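Local coordinates for 4-amino-4-deoxy-L-arabinose transferase or related glycosyltransferases of PMT family (Cupriavidus metallidurans, PDB 5EZM), which probably transfers 4-amino-4-deoxy-L-arabinose from a polyprenyl-phosphate carrier to lipid A in the bacterial membrane, at residues M51-G56 with G456-G461; G56-R61 with A155-L160; L172-M177 with R189-A194. One frame throughout, in Å; residues are numbered along the deposited sequence.

Contact 1 (M51-G56 with G456-G461); sequences MRHLVG and GHETVG. With MPG ([(Z)-octadec-9-enyl] (2R)-2,3-bis(oxidanyl)propanoate), chain N; MPG ([(Z)-octadec-9-enyl] (2R)-2,3-bis(oxidanyl)propanoate), chain X.
Residues 51-56 run as an irregular chain past residues 456-461, which lead into helix 458-465, so close that the CA atoms of Arg52 and Glu458 are 5.2 Å apart. Glu458 leans across this gap: CG is anti to its backbone N, and a bend at chi2 (76°) brings both carboxylate oxygens to His53. Glu458 OE1 accepts the backbone His53 N at 2.8 Å, the donor lying above the carboxylate plane. Glu458 OE2 takes His53 ND1 on its syn lone pair at 2.7 Å, in a bent bond (133°). The ring and carboxylate planes are nearly parallel, 12° apart, although the oxygen is tilted somewhat out of the ring plane. The carboxylate thus holds His53 by its backbone N-H and its ring; the ND1 bond alone helps set the ring's rotation, and the negative charge probably raises its basicity. Further along, Val55 and His457 meet tip to tip, Val55 CG2 touching the ring edge 3.8 Å from His457 CE1. One face of that ring carries the lipid MPG (chain N), whose C1 is 3.7 Å from His457 CE1. Water 1 joins Arg52 NH1 to His457 ND1, 2.8 Å from each, while Arg52 NH2 bonds to His156 O. Gly456 O is held twice, by Thr459 N and Thr459 OG1. The contact fastens the loop between helices 31-47 and 58-72 to the start of helix 458-465. Thr459 and Val460 lie against helix 403-430, and Arg52 rests on Leu454 and Leu455 of helix 435-456.

Contact 2 (G56-R61 with A155-L160); sequences GPDEGR and AHFNTL
Glu59 and Phe157 cross at about a right angle as chains, yet their flat ends are stacked, carboxylate and ring planes only 6° apart. Glu59 CG sits over the middle of the ring in a CH-pi contact, 3.8 Å from the centroid, and the carboxylate continues above the CD1 and CE1 side. Phe157 CG, anti to the backbone N, carries the ring to Glu59, and chi2 (82°) turns its face to it. Beyond the ring, Glu59 OE2 turns its anti lone pair to the backbone Asn158 N, a nearly straight bond of 2.8 Å and 171°. The same oxygen forms a salt bridge with Arg111 and a long, weak ion pair with Arg52, and OE1 accepts Val55 N; so many donors probably keep the buried acid ionised. Asn158 ND2 makes a weak bond to Glu59 O (3.2 Å), and Asn158 O receives a CA-H...O contact from Glu59 CA at 3.2 Å. An alanine here in place of Glu59, without CG and the carboxylate, would probably loosen the packing on Phe157 and leave the Asn158 N-H and Arg111 less well held. Asp58 lies alongside Thr159, OD2 4.0 Å from OG1, and turns OD1 to Arg61 NH2 in a salt bridge. The Asp58 side chain is about 12 Å from the bound zinc. Near the centre of this GT-C fold, the contact sets the first turn of helix 58-72, entered through a cis peptide before Pro57, against the loop joining helices 149-155 and 160-178, with His156 packed on helix 435-456.

Contact 3 (L172-M177 with R189-A194); sequences LAFMLM and RGWMVA. With MPG ([(Z)-octadec-9-enyl] (2R)-2,3-bis(oxidanyl)propanoate), chain S; DSL (mono-trans, octa-cis decaprenyl-phosphate), chain C.
Leu176 O is held by a side-chain hydrogen bond from outside the pair, one donor, Trp132 NE1 of helix 112-133. Within the segments the backbone is paired in helical fashion, as in Ala173 O accepting Met177 N at 2.9 Å. The two segments belong to an antiparallel hairpin of membrane helices, 160-178 and 185-206, whose axes here run at 161° and approach to 7.9 Å. Trp191 carries the packing. Met177 CB lies over the centre of one indole face, 3.5 Å from the centroid of the five-membered ring of Trp191, and the bends at chi2 and chi3 fold the rest of the methionine back alongside, so that CE reaches Trp191 CZ2 and the sulfur makes an oblique Met-aromatic contact. The opposite face is lined by the tail of MPG (chain S). Phe174 comes to the indole edge with CD1, 3.5 Å from Trp191 CZ3, the two rings oblique at 39°. Phe174 CD2 packs on Ala194 CB at 3.5 Å, and this methyl also touches the MPG chain. Lipid therefore lines both flanks of the hairpin, MPG (chain S) on one and decaprenyl phosphate, along Leu172 and Met175, on the other. On the prenyl side methionine meets methionine: Met192 bends back toward helix 172-177 until its CE is 3.6 Å from Met175 SD, while Met175 CB touches the prenyl carbon C23 at 3.5 Å.

Contacts 1 and 2 adjoin, their centres about 11 Å apart, and share Gly56, so the single loop and helix start at 51-61 is fastened on two sides: to residues 456-461 and to the 155-160 loop. Along the chain both other contacts are nested inside the long loop closed by contact 1, and contact 2 closes before contact 3 opens. Helix 160-178 links the latter two, starting at contact 2 and carrying 172-177 near its far end, with centres about 29 Å apart. The centres of contacts 1 and 3 are about 38 Å apart, across the chain's centre. Contact 2 lies near the middle of the GT-C fold and contact 1 further out; both join loops, while contact 3 is lipid-lined helix packing.

Contact 1 (M51-G56 with G456-G461)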
loop_
_atom_site.group_PDB
_atom_site.type_symbol
_atom_site.label_atom_id
_atom_site.label_comp_id
_atom_site.label_asym_id
_atom_site.label_seq_id
_atom_site.Cartn_x
_atom_site.Cartn_y
_atom_site.Cartn_z
ATOM N N MET A 51 0.427 3.665 -15.318
ATOM C CA MET A 51 -0.027 4.944 -15.847
ATOM C C MET A 51 0.252 6.108 -14.902
ATOM O O MET A 51 -0.239 7.217 -15.141
ATOM C CB MET A 51 -1.518 4.873 -16.196
ATOM C CG MET A 51 -1.801 3.869 -17.307
ATOM S SD MET A 51 -3.321 4.166 -18.226
ATOM C CE MET A 51 -4.527 3.394 -17.162
ATOM N N ARG A 52 1.038 5.893 -13.852
ATOM C CA ARG A 52 1.452 6.964 -12.960
ATOM C C ARG A 52 2.936 6.817 -12.666
ATOM O O ARG A 52 3.444 5.698 -12.549
ATOM C CB ARG A 52 0.665 6.949 -11.643
ATOM C CG ARG A 52 -0.845 7.012 -11.791
ATOM C CD ARG A 52 -1.531 6.998 -10.430
ATOM N NE ARG A 52 -1.224 5.794 -9.663
ATOM C CZ ARG A 52 -0.339 5.738 -8.670
ATOM N NH1 ARG A 52 0.332 6.825 -8.312
ATOM N NH2 ARG A 52 -0.124 4.594 -8.032
ATOM N N HIS A 53 3.630 7.945 -12.554
ATOM C CA HIS A 53 4.993 7.907 -12.054
ATOM C C HIS A 53 4.989 7.611 -10.560
ATOM O O HIS A 53 3.981 7.782 -9.869
ATOM C CB HIS A 53 5.709 9.225 -12.336
ATOM C CG HIS A 53 6.025 9.439 -13.782
ATOM N ND1 HIS A 53 5.213 10.171 -14.622
ATOM C CD2 HIS A 53 7.059 9.007 -14.541
ATOM C CE1 HIS A 53 5.736 10.186 -15.834
ATOM N NE2 HIS A 53 6.857 9.484 -15.813
ATOM N N LEU A 54 6.137 7.156 -10.061
ATOM C CA LEU A 54 6.231 6.720 -8.673
ATOM C C LEU A 54 6.084 7.904 -7.726
ATOM O O LEU A 54 6.723 8.946 -7.907
ATOM C CB LEU A 54 7.559 6.007 -8.427
ATOM C CG LEU A 54 7.770 4.695 -9.181
ATOM C CD1 LEU A 54 9.087 4.064 -8.780
ATOM C CD2 LEU A 54 6.615 3.738 -8.929
ATOM N N VAL A 55 5.241 7.737 -6.714
ATOM C CA VAL A 55 4.926 8.789 -5.757
ATOM C C VAL A 55 5.721 8.522 -4.485
ATOM O O VAL A 55 5.499 7.519 -3.798
ATOM C CB VAL A 55 3.418 8.855 -5.477
ATOM C CG1 VAL A 55 3.127 9.786 -4.306
ATOM C CG2 VAL A 55 2.672 9.304 -6.727
ATOM N N GLY A 56 6.650 9.418 -4.166
ATOM C CA GLY A 56 7.422 9.304 -2.942
ATOM C C GLY A 56 6.614 9.672 -1.712
ATOM O O GLY A 56 5.601 10.362 -1.819
ATOM N N GLY A 456 -5.718 10.315 -12.034
ATOM C CA GLY A 456 -5.650 11.763 -12.097
ATOM C C GLY A 456 -4.566 12.342 -11.213
ATOM O O GLY A 456 -4.024 13.412 -11.507
ATOM N N HIS A 457 -4.227 11.648 -10.124
ATOM C CA HIS A 457 -3.147 12.106 -9.260
ATOM C C HIS A 457 -1.808 12.176 -9.983
ATOM O O HIS A 457 -0.878 12.801 -9.465
ATOM C CB HIS A 457 -3.028 11.198 -8.034
ATOM C CG HIS A 457 -2.038 11.685 -7.023
ATOM N ND1 HIS A 457 -0.772 11.154 -6.904
ATOM C CD2 HIS A 457 -2.122 12.668 -6.096
ATOM C CE1 HIS A 457 -0.122 11.780 -5.939
ATOM N NE2 HIS A 457 -0.918 12.707 -5.434
ATOM N N GLU A 458 -1.690 11.558 -11.162
ATOM C CA GLU A 458 -0.473 11.693 -11.956
ATOM C C GLU A 458 -0.161 13.154 -12.266
ATOM O O GLU A 458 1.014 13.520 -12.396
ATOM C CB GLU A 458 -0.605 10.880 -13.248
ATOM C CG GLU A 458 0.393 11.216 -14.340
ATOM C CD GLU A 458 1.784 10.660 -14.086
ATOM O OE1 GLU A 458 2.099 10.297 -12.936
ATOM O OE2 GLU A 458 2.571 10.584 -15.049
ATOM N N THR A 459 -1.192 14.003 -12.358
ATOM C CA THR A 459 -0.971 15.416 -12.660
ATOM C C THR A 459 -0.033 16.065 -11.650
ATOM O O THR A 459 0.837 16.859 -12.026
ATOM C CB THR A 459 -2.303 16.168 -12.702
ATOM O OG1 THR A 459 -2.992 15.994 -11.458
ATOM C CG2 THR A 459 -3.172 15.661 -13.837
ATOM N N VAL A 460 -0.188 15.744 -10.366
ATOM C CA VAL A 460 0.685 16.307 -9.343
ATOM C C VAL A 460 1.821 15.364 -8.961
ATOM O O VAL A 460 2.809 15.817 -8.365
ATOM C CB VAL A 460 -0.109 16.706 -8.080
ATOM C CG1 VAL A 460 -1.276 17.618 -8.444
ATOM C CG2 VAL A 460 -0.599 15.474 -7.344
ATOM N N GLY A 461 1.716 14.080 -9.289
ATOM C CA GLY A 461 2.735 13.123 -8.911
ATOM C C GLY A 461 3.913 13.095 -9.863
ATOM O O GLY A 461 5.057 12.899 -9.438
HETATM C C2 MPG N . -2.512 10.136 -2.974
HETATM C C3 MPG N . -3.441 9.458 -3.974
HETATM C C4 MPG N . -4.880 9.929 -3.833
HETATM C C5 MPG N . -5.866 9.000 -4.559
HETATM C C6 MPG N . -7.320 9.276 -4.143
HETATM C C7 MPG N . -8.279 8.133 -4.526
HETATM C C8 MPG N . -9.658 8.284 -3.838
HETATM C C1 MPG N . -1.076 9.612 -3.067
HETATM C C2 MPG X . -3.333 14.410 -17.494
HETATM C C3 MPG X . -2.442 13.464 -16.700
HETATM C C4 MPG X . -3.202 12.284 -16.110
HETATM C C5 MPG X . -4.370 11.816 -16.994
HETATM C C6 MPG X . -5.340 10.877 -16.256
HETATM C C7 MPG X . -6.261 10.109 -17.226
HETATM C C8 MPG X . -7.311 9.234 -16.499
HETATM C C1 MPG X . -2.732 15.813 -17.597
HETATM O O HOH W 1 0.082 9.505 -8.981
#

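Contact 2 (G56-R61 with A155-L160)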
loop_
_atom_site.group_PDB
_atom_site.type_symbol
_atom_site.label_atom_id
_atom_site.label_comp_id
_atom_site.label_asym_id
_atom_site.label_seq_id
_atom_site.Cartn_x
_atom_site.Cartn_y
_atom_site.Cartn_z
ATOM N N GLY A 56 6.650 9.418 -4.166
ATOM C CA GLY A 56 7.422 9.304 -2.942
ATOM C C GLY A 56 6.614 9.672 -1.712
ATOM O O GLY A 56 5.601 10.362 -1.819
ATOM N N PRO A 57 7.058 9.223 -0.531
ATOM C CA PRO A 57 8.262 8.406 -0.335
ATOM C C PRO A 57 8.072 6.909 -0.574
ATOM O O PRO A 57 8.998 6.268 -1.067
ATOM C CB PRO A 57 8.612 8.662 1.132
ATOM C CG PRO A 57 7.309 8.966 1.775
ATOM C CD PRO A 57 6.500 9.698 0.748
ATOM N N ASP A 58 6.889 6.378 -0.251
ATOM C CA ASP A 58 6.708 4.930 -0.149
ATOM C C ASP A 58 6.997 4.222 -1.470
ATOM O O ASP A 58 7.874 3.351 -1.542
ATOM C CB ASP A 58 5.293 4.620 0.333
ATOM C CG ASP A 58 5.058 5.066 1.760
ATOM O OD1 ASP A 58 6.014 4.999 2.562
ATOM O OD2 ASP A 58 3.924 5.484 2.076
ATOM N N GLU A 59 6.252 4.568 -2.525
ATOM C CA GLU A 59 6.416 3.891 -3.810
ATOM C C GLU A 59 7.863 3.942 -4.280
ATOM O O GLU A 59 8.441 2.922 -4.683
ATOM C CB GLU A 59 5.502 4.519 -4.862
ATOM C CG GLU A 59 4.027 4.312 -4.623
ATOM C CD GLU A 59 3.220 4.499 -5.887
ATOM O OE1 GLU A 59 3.352 5.567 -6.525
ATOM O OE2 GLU A 59 2.469 3.569 -6.253
ATOM N N GLY A 60 8.464 5.132 -4.232
ATOM C CA GLY A 60 9.853 5.263 -4.631
ATOM C C GLY A 60 10.796 4.499 -3.722
ATOM O O GLY A 60 11.717 3.833 -4.196
ATOM N N ARG A 61 10.573 4.576 -2.405
ATOM C CA ARG A 61 11.469 3.915 -1.459
ATOM C C ARG A 61 11.499 2.409 -1.681
ATOM O O ARG A 61 12.573 1.803 -1.772
ATOM C CB ARG A 61 11.061 4.226 -0.017
ATOM C CG ARG A 61 11.686 3.265 0.994
ATOM C CD ARG A 61 11.422 3.658 2.440
ATOM N NE ARG A 61 10.019 3.977 2.680
ATOM C CZ ARG A 61 9.597 5.119 3.211
ATOM N NH1 ARG A 61 10.471 6.045 3.576
ATOM N NH2 ARG A 61 8.300 5.329 3.387
ATOM N N ALA A 155 -4.377 -1.126 -3.285
ATOM C CA ALA A 155 -3.916 -2.226 -4.120
ATOM C C ALA A 155 -3.113 -1.747 -5.321
ATOM O O ALA A 155 -2.363 -2.540 -5.899
ATOM C CB ALA A 155 -5.104 -3.058 -4.595
ATOM N N HIS A 156 -3.252 -0.477 -5.712
ATOM C CA HIS A 156 -2.506 0.073 -6.836
ATOM C C HIS A 156 -1.459 1.096 -6.407
ATOM O O HIS A 156 -0.959 1.854 -7.246
ATOM C CB HIS A 156 -3.462 0.693 -7.853
ATOM C CG HIS A 156 -4.225 -0.315 -8.646
ATOM N ND1 HIS A 156 -5.109 -1.200 -8.067
ATOM C CD2 HIS A 156 -4.226 -0.593 -9.970
ATOM C CE1 HIS A 156 -5.629 -1.974 -9.002
ATOM N NE2 HIS A 156 -5.111 -1.625 -10.166
ATOM N N PHE A 157 -1.110 1.128 -5.124
ATOM C CA PHE A 157 -0.159 2.097 -4.592
ATOM C C PHE A 157 0.942 1.341 -3.867
ATOM O O PHE A 157 0.676 0.662 -2.871
ATOM C CB PHE A 157 -0.857 3.083 -3.652
ATOM C CG PHE A 157 0.004 4.236 -3.240
ATOM C CD1 PHE A 157 0.146 5.337 -4.068
ATOM C CD2 PHE A 157 0.670 4.222 -2.025
ATOM C CE1 PHE A 157 0.941 6.402 -3.694
ATOM C CE2 PHE A 157 1.462 5.286 -1.643
ATOM C CZ PHE A 157 1.599 6.378 -2.481
ATOM N N ASN A 158 2.174 1.465 -4.360
ATOM C CA ASN A 158 3.272 0.631 -3.883
ATOM C C ASN A 158 3.656 0.956 -2.444
ATOM O O ASN A 158 4.499 1.823 -2.196
ATOM C CB ASN A 158 4.491 0.773 -4.798
ATOM C CG ASN A 158 5.611 -0.173 -4.422
ATOM O OD1 ASN A 158 5.388 -1.185 -3.760
ATOM N ND2 ASN A 158 6.826 0.151 -4.847
ATOM N N THR A 159 3.047 0.249 -1.497
ATOM C CA THR A 159 3.369 0.382 -0.085
ATOM C C THR A 159 3.218 -0.985 0.565
ATOM O O THR A 159 2.530 -1.864 0.044
ATOM C CB THR A 159 2.472 1.417 0.608
ATOM O OG1 THR A 159 2.934 1.631 1.946
ATOM C CG2 THR A 159 1.033 0.930 0.652
ATOM N N LEU A 160 3.874 -1.162 1.714
ATOM C CA LEU A 160 3.839 -2.457 2.389
ATOM C C LEU A 160 2.472 -2.776 2.978
ATOM O O LEU A 160 2.172 -3.953 3.214
ATOM C CB LEU A 160 4.895 -2.508 3.494
ATOM C CG LEU A 160 6.246 -3.121 3.128
ATOM C CD1 LEU A 160 6.805 -2.487 1.871
ATOM C CD2 LEU A 160 7.217 -2.964 4.281
#

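Contact 3 (L172-M177 with R189-A194)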
loop_
_atom_site.group_PDB
_atom_site.type_symbol
_atom_site.label_atom_id
_atom_site.label_comp_id
_atom_site.label_asym_id
_atom_site.label_seq_id
_atom_site.Cartn_x
_atom_site.Cartn_y
_atom_site.Cartn_z
ATOM N N LEU A 172 -6.997 -14.500 8.035
ATOM C CA LEU A 172 -8.410 -14.550 8.395
ATOM C C LEU A 172 -9.153 -15.602 7.583
ATOM O O LEU A 172 -9.859 -16.450 8.142
ATOM C CB LEU A 172 -9.047 -13.176 8.197
ATOM C CG LEU A 172 -10.561 -13.130 8.403
ATOM C CD1 LEU A 172 -10.900 -13.424 9.850
ATOM C CD2 LEU A 172 -11.131 -11.788 7.972
ATOM N N ALA A 173 -9.001 -15.567 6.256
ATOM C CA ALA A 173 -9.749 -16.483 5.399
ATOM C C ALA A 173 -9.393 -17.932 5.690
ATOM O O ALA A 173 -10.277 -18.794 5.751
ATOM C CB ALA A 173 -9.494 -16.157 3.929
ATOM N N PHE A 174 -8.103 -18.226 5.871
ATOM C CA PHE A 174 -7.708 -19.599 6.167
ATOM C C PHE A 174 -8.225 -20.034 7.532
ATOM O O PHE A 174 -8.632 -21.189 7.709
ATOM C CB PHE A 174 -6.188 -19.746 6.092
ATOM C CG PHE A 174 -5.622 -19.524 4.716
ATOM C CD1 PHE A 174 -6.437 -19.585 3.596
ATOM C CD2 PHE A 174 -4.276 -19.249 4.543
ATOM C CE1 PHE A 174 -5.918 -19.376 2.333
ATOM C CE2 PHE A 174 -3.751 -19.039 3.282
ATOM C CZ PHE A 174 -4.572 -19.102 2.176
ATOM N N MET A 175 -8.227 -19.121 8.507
ATOM C CA MET A 175 -8.803 -19.446 9.807
ATOM C C MET A 175 -10.286 -19.775 9.686
ATOM O O MET A 175 -10.772 -20.722 10.315
ATOM C CB MET A 175 -8.586 -18.292 10.782
ATOM C CG MET A 175 -9.312 -18.446 12.112
ATOM S SD MET A 175 -8.782 -19.887 13.061
ATOM C CE MET A 175 -9.640 -19.602 14.606
ATOM N N LEU A 176 -11.023 -19.009 8.875
ATOM C CA LEU A 176 -12.446 -19.295 8.701
ATOM C C LEU A 176 -12.662 -20.614 7.970
ATOM O O LEU A 176 -13.566 -21.380 8.320
ATOM C CB LEU A 176 -13.132 -18.150 7.957
ATOM C CG LEU A 176 -13.119 -16.784 8.648
ATOM C CD1 LEU A 176 -13.943 -15.773 7.862
ATOM C CD2 LEU A 176 -13.618 -16.888 10.078
ATOM N N MET A 177 -11.841 -20.901 6.954
ATOM C CA MET A 177 -11.970 -22.163 6.230
ATOM C C MET A 177 -11.694 -23.351 7.141
ATOM O O MET A 177 -12.368 -24.384 7.049
ATOM C CB MET A 177 -11.021 -22.188 5.031
ATOM C CG MET A 177 -11.315 -21.158 3.951
ATOM S SD MET A 177 -12.866 -21.454 3.081
ATOM C CE MET A 177 -12.589 -23.093 2.410
ATOM N N ARG A 189 -6.590 -29.274 9.402
ATOM C CA ARG A 189 -5.150 -29.138 9.586
ATOM C C ARG A 189 -4.512 -28.398 8.417
ATOM O O ARG A 189 -3.596 -27.591 8.612
ATOM C CB ARG A 189 -4.509 -30.515 9.762
ATOM C CG ARG A 189 -3.005 -30.469 9.975
ATOM C CD ARG A 189 -2.391 -31.861 9.990
ATOM N NE ARG A 189 -2.553 -32.552 8.712
ATOM C CZ ARG A 189 -3.440 -33.517 8.488
ATOM N NH1 ARG A 189 -4.251 -33.916 9.460
ATOM N NH2 ARG A 189 -3.514 -34.085 7.293
ATOM N N GLY A 190 -4.982 -28.659 7.196
ATOM C CA GLY A 190 -4.440 -27.955 6.045
ATOM C C GLY A 190 -4.693 -26.461 6.112
ATOM O O GLY A 190 -3.791 -25.651 5.884
ATOM N N TRP A 191 -5.927 -26.075 6.436
ATOM C CA TRP A 191 -6.237 -24.655 6.534
ATOM C C TRP A 191 -5.570 -24.017 7.744
ATOM O O TRP A 191 -5.291 -22.813 7.729
ATOM C CB TRP A 191 -7.746 -24.441 6.587
ATOM C CG TRP A 191 -8.442 -24.755 5.306
ATOM C CD1 TRP A 191 -9.359 -25.740 5.090
ATOM C CD2 TRP A 191 -8.272 -24.083 4.053
ATOM N NE1 TRP A 191 -9.775 -25.721 3.782
ATOM C CE2 TRP A 191 -9.122 -24.713 3.123
ATOM C CE3 TRP A 191 -7.485 -23.008 3.627
ATOM C CZ2 TRP A 191 -9.208 -24.305 1.793
ATOM C CZ3 TRP A 191 -7.573 -22.602 2.308
ATOM C CH2 TRP A 191 -8.428 -23.249 1.406
ATOM N N MET A 192 -5.305 -24.798 8.794
ATOM C CA MET A 192 -4.646 -24.230 9.964
ATOM C C MET A 192 -3.161 -23.997 9.716
ATOM O O MET A 192 -2.633 -22.935 10.069
ATOM C CB MET A 192 -4.859 -25.126 11.182
ATOM C CG MET A 192 -6.156 -24.830 11.912
ATOM S SD MET A 192 -6.409 -23.053 12.126
ATOM C CE MET A 192 -7.842 -22.788 11.088
ATOM N N VAL A 193 -2.468 -24.966 9.109
ATOM C CA VAL A 193 -1.077 -24.728 8.733
ATOM C C VAL A 193 -0.998 -23.632 7.679
ATOM O O VAL A 193 -0.035 -22.858 7.647
ATOM C CB VAL A 193 -0.399 -26.032 8.260
ATOM C CG1 VAL A 193 -1.031 -26.548 6.983
ATOM C CG2 VAL A 193 1.094 -25.815 8.060
ATOM N N ALA A 194 -2.010 -23.533 6.812
ATOM C CA ALA A 194 -2.059 -22.418 5.874
ATOM C C ALA A 194 -2.187 -21.093 6.612
ATOM O O ALA A 194 -1.571 -20.091 6.228
ATOM C CB ALA A 194 -3.216 -22.609 4.896
HETATM C C2 MPG S . 0.208 -17.025 1.103
HETATM C C3 MPG S . 0.708 -17.432 2.485
HETATM C C4 MPG S . 0.671 -18.934 2.738
HETATM C C5 MPG S . 0.087 -19.730 1.558
HETATM C C6 MPG S . -0.371 -21.137 1.972
HETATM C C7 MPG S . -1.527 -21.668 1.101
HETATM C C8 MPG S . -1.816 -23.160 1.392
HETATM C C9 MPG S . -3.240 -23.610 0.979
HETATM C C10 MPG S . -3.607 -24.975 1.628
HETATM C C11 MPG S . -4.918 -25.578 1.082
HETATM C C12 MPG S . -5.433 -26.761 1.970
HETATM C C13 MPG S . -6.770 -27.336 1.463
HETATM C C14 MPG S . -7.403 -28.337 2.478
HETATM C C1 MPG S . 0.490 -15.554 0.786
HETATM C C21 DSL C . -8.583 -14.112 14.064
HETATM C C22 DSL C . -7.559 -15.074 13.489
HETATM C C23 DSL C . -7.403 -15.204 11.978
HETATM C C24 DSL C . -6.794 -15.805 14.314
HETATM C C25 DSL C . -5.743 -16.789 13.738
HETATM C C26 DSL C . -4.423 -16.609 14.538
HETATM C C27 DSL C . -3.988 -17.982 15.155
HETATM C C28 DSL C . -4.444 -19.304 14.492
HETATM C C29 DSL C . -3.217 -18.008 16.261
HETATM C C30 DSL C . -2.759 -16.681 16.921
HETATM C C31 DSL C . -2.525 -16.897 18.454
HETATM C C32 DSL C . -1.097 -16.382 18.855
HETATM C C33 DSL C . 0.142 -17.261 18.602
HETATM C C34 DSL C . -0.956 -15.167 19.437
#